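Local structure of predicted protein (Acinetobacter sp. RUH2624, 4MEA) at residues V62-F67 against I88-P93. The protein hydrolyses epoxides as a secreted Cif-type virulence factor with an alpha/beta hydrolase fold. Numbering follows the deposited sequence.
Sequences VFIHGF and IAIDLP
Phe63 is held to strand 88-90 through both its backbone N-H and its C=O: the N-H bonds to Ile88 O (2.7 Å), and Phe63 O accepts the N-H of Ile90 in a longer bond of 3.3 Å. The parallel strands, 4.6 Å apart at closest approach and inclined by 27°, then splay, the CA atoms of His65 and Asp91 lying 7.0 Å apart. A water bridges the diverging strands, donating to Phe63 O and Ile90 O and accepting from His65 N. Farther on, the His65 side chain replaces the backbone ladder. With CG between backbone N and carbonyl carbon (chi1 74°), the ring reaches across the gap, and NE2 accepts the N-H of Leu92 (2.9 Å), which lies 33° out of the ring plane. ND1 donates to Gly66 O almost in that plane, so the two bonds fix the ring's rotation and define its protonated nitrogen. Leu92 CG sits over one ring face in a CH-pi contact, while Leu92 CD2 meets Ile64 CG2 at 3.6 Å. On that side of the sheet Ile64 CD1 packs on Ile90 CB, and Val62 and Ile90 continue onto helix 108-123; on the other, Phe63 and Ala89 touch through their CB atoms beneath helix 75-81. The Asp91 carboxylate, beside the His65 ring but not bonded to it, is held by His50 and the N-H groups of Trp71 and Gln97. Strands 61-64 and 87-90 with helix 75-81 form a beta-alpha-beta unit of the alpha/beta hydrolase sheet, and the His65-Gly66-Phe67 loop corresponds to the HG-containing loop that in relatives helps form the oxyanion hole; consistent with a place near the active site, Phe67 N hydrogen-bonds Asp134 OD2.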
# COMPACT_ATOMS: atom_id res chain seq x y z
N VAL A 62 -1.82 -32.69 1.41
CA VAL A 62 -2.82 -31.65 1.22
C VAL A 62 -2.11 -30.33 0.86
O VAL A 62 -1.17 -29.94 1.53
CB VAL A 62 -3.69 -31.49 2.49
CG1 VAL A 62 -4.64 -30.30 2.37
CG2 VAL A 62 -4.45 -32.80 2.76
N PHE A 63 -2.54 -29.70 -0.23
CA PHE A 63 -1.91 -28.47 -0.75
C PHE A 63 -2.88 -27.30 -0.64
O PHE A 63 -4.01 -27.39 -1.13
CB PHE A 63 -1.53 -28.60 -2.22
CG PHE A 63 -0.55 -29.71 -2.52
CD1 PHE A 63 0.81 -29.48 -2.50
CD2 PHE A 63 -1.01 -30.97 -2.88
CE1 PHE A 63 1.71 -30.51 -2.80
CE2 PHE A 63 -0.12 -32.00 -3.18
CZ PHE A 63 1.24 -31.77 -3.14
N ILE A 64 -2.42 -26.21 -0.05
CA ILE A 64 -3.25 -25.03 0.16
C ILE A 64 -2.65 -23.77 -0.49
O ILE A 64 -1.59 -23.28 -0.07
CB ILE A 64 -3.45 -24.76 1.66
CG1 ILE A 64 -3.99 -26.01 2.38
CG2 ILE A 64 -4.38 -23.56 1.86
CD1 ILE A 64 -5.43 -26.40 1.96
N HIS A 65 -3.33 -23.26 -1.51
CA HIS A 65 -2.87 -22.08 -2.26
C HIS A 65 -3.07 -20.78 -1.48
O HIS A 65 -3.59 -20.78 -0.37
CB HIS A 65 -3.67 -21.98 -3.57
CG HIS A 65 -5.08 -21.51 -3.37
ND1 HIS A 65 -5.42 -20.17 -3.38
CD2 HIS A 65 -6.22 -22.19 -3.12
CE1 HIS A 65 -6.72 -20.05 -3.16
NE2 HIS A 65 -7.23 -21.26 -3.00
N GLY A 66 -2.66 -19.67 -2.10
CA GLY A 66 -2.89 -18.35 -1.53
C GLY A 66 -3.41 -17.35 -2.55
O GLY A 66 -4.03 -17.73 -3.55
N PHE A 67 -3.15 -16.06 -2.30
CA PHE A 67 -3.68 -14.97 -3.11
C PHE A 67 -3.10 -14.97 -4.52
O PHE A 67 -1.90 -15.15 -4.70
CB PHE A 67 -3.36 -13.64 -2.43
CG PHE A 67 -3.89 -12.44 -3.16
CD1 PHE A 67 -5.23 -12.11 -3.11
CD2 PHE A 67 -3.03 -11.60 -3.86
CE1 PHE A 67 -5.73 -10.99 -3.76
CE2 PHE A 67 -3.51 -10.47 -4.52
CZ PHE A 67 -4.86 -10.17 -4.46
N ILE A 88 -4.33 -33.82 -2.56
CA ILE A 88 -5.56 -33.05 -2.38
C ILE A 88 -5.23 -31.57 -2.38
O ILE A 88 -4.40 -31.12 -1.59
CB ILE A 88 -6.24 -33.41 -1.04
CG1 ILE A 88 -6.56 -34.91 -0.99
CG2 ILE A 88 -7.50 -32.58 -0.83
CD1 ILE A 88 -6.82 -35.44 0.41
N ALA A 89 -5.85 -30.81 -3.27
CA ALA A 89 -5.65 -29.36 -3.30
C ALA A 89 -7.00 -28.68 -3.13
O ALA A 89 -7.92 -28.89 -3.92
CB ALA A 89 -4.97 -28.93 -4.60
N ILE A 90 -7.11 -27.88 -2.07
CA ILE A 90 -8.37 -27.26 -1.71
C ILE A 90 -8.34 -25.76 -1.99
O ILE A 90 -7.35 -25.09 -1.70
CB ILE A 90 -8.65 -27.46 -0.19
CG1 ILE A 90 -8.61 -28.95 0.16
CG2 ILE A 90 -9.98 -26.81 0.20
CD1 ILE A 90 -8.56 -29.22 1.67
N ASP A 91 -9.43 -25.24 -2.56
CA ASP A 91 -9.62 -23.80 -2.71
C ASP A 91 -9.93 -23.16 -1.36
O ASP A 91 -10.87 -23.58 -0.68
CB ASP A 91 -10.77 -23.50 -3.68
CG ASP A 91 -10.39 -23.71 -5.13
OD1 ASP A 91 -9.17 -23.81 -5.41
OD2 ASP A 91 -11.30 -23.75 -5.99
N LEU A 92 -9.14 -22.16 -0.96
CA LEU A 92 -9.39 -21.47 0.31
C LEU A 92 -10.82 -20.97 0.40
O LEU A 92 -11.40 -20.55 -0.60
CB LEU A 92 -8.44 -20.28 0.47
CG LEU A 92 -7.01 -20.54 0.95
CD1 LEU A 92 -6.19 -19.23 0.93
CD2 LEU A 92 -7.03 -21.14 2.36
N PRO A 93 -11.38 -20.97 1.61
CA PRO A 93 -12.72 -20.42 1.80
C PRO A 93 -12.87 -19.07 1.08
O PRO A 93 -12.04 -18.17 1.25
CB PRO A 93 -12.81 -20.23 3.32
CG PRO A 93 -11.91 -21.31 3.87
CD PRO A 93 -10.76 -21.39 2.88
O HOH W 1 -4.88 -25.42 -2.90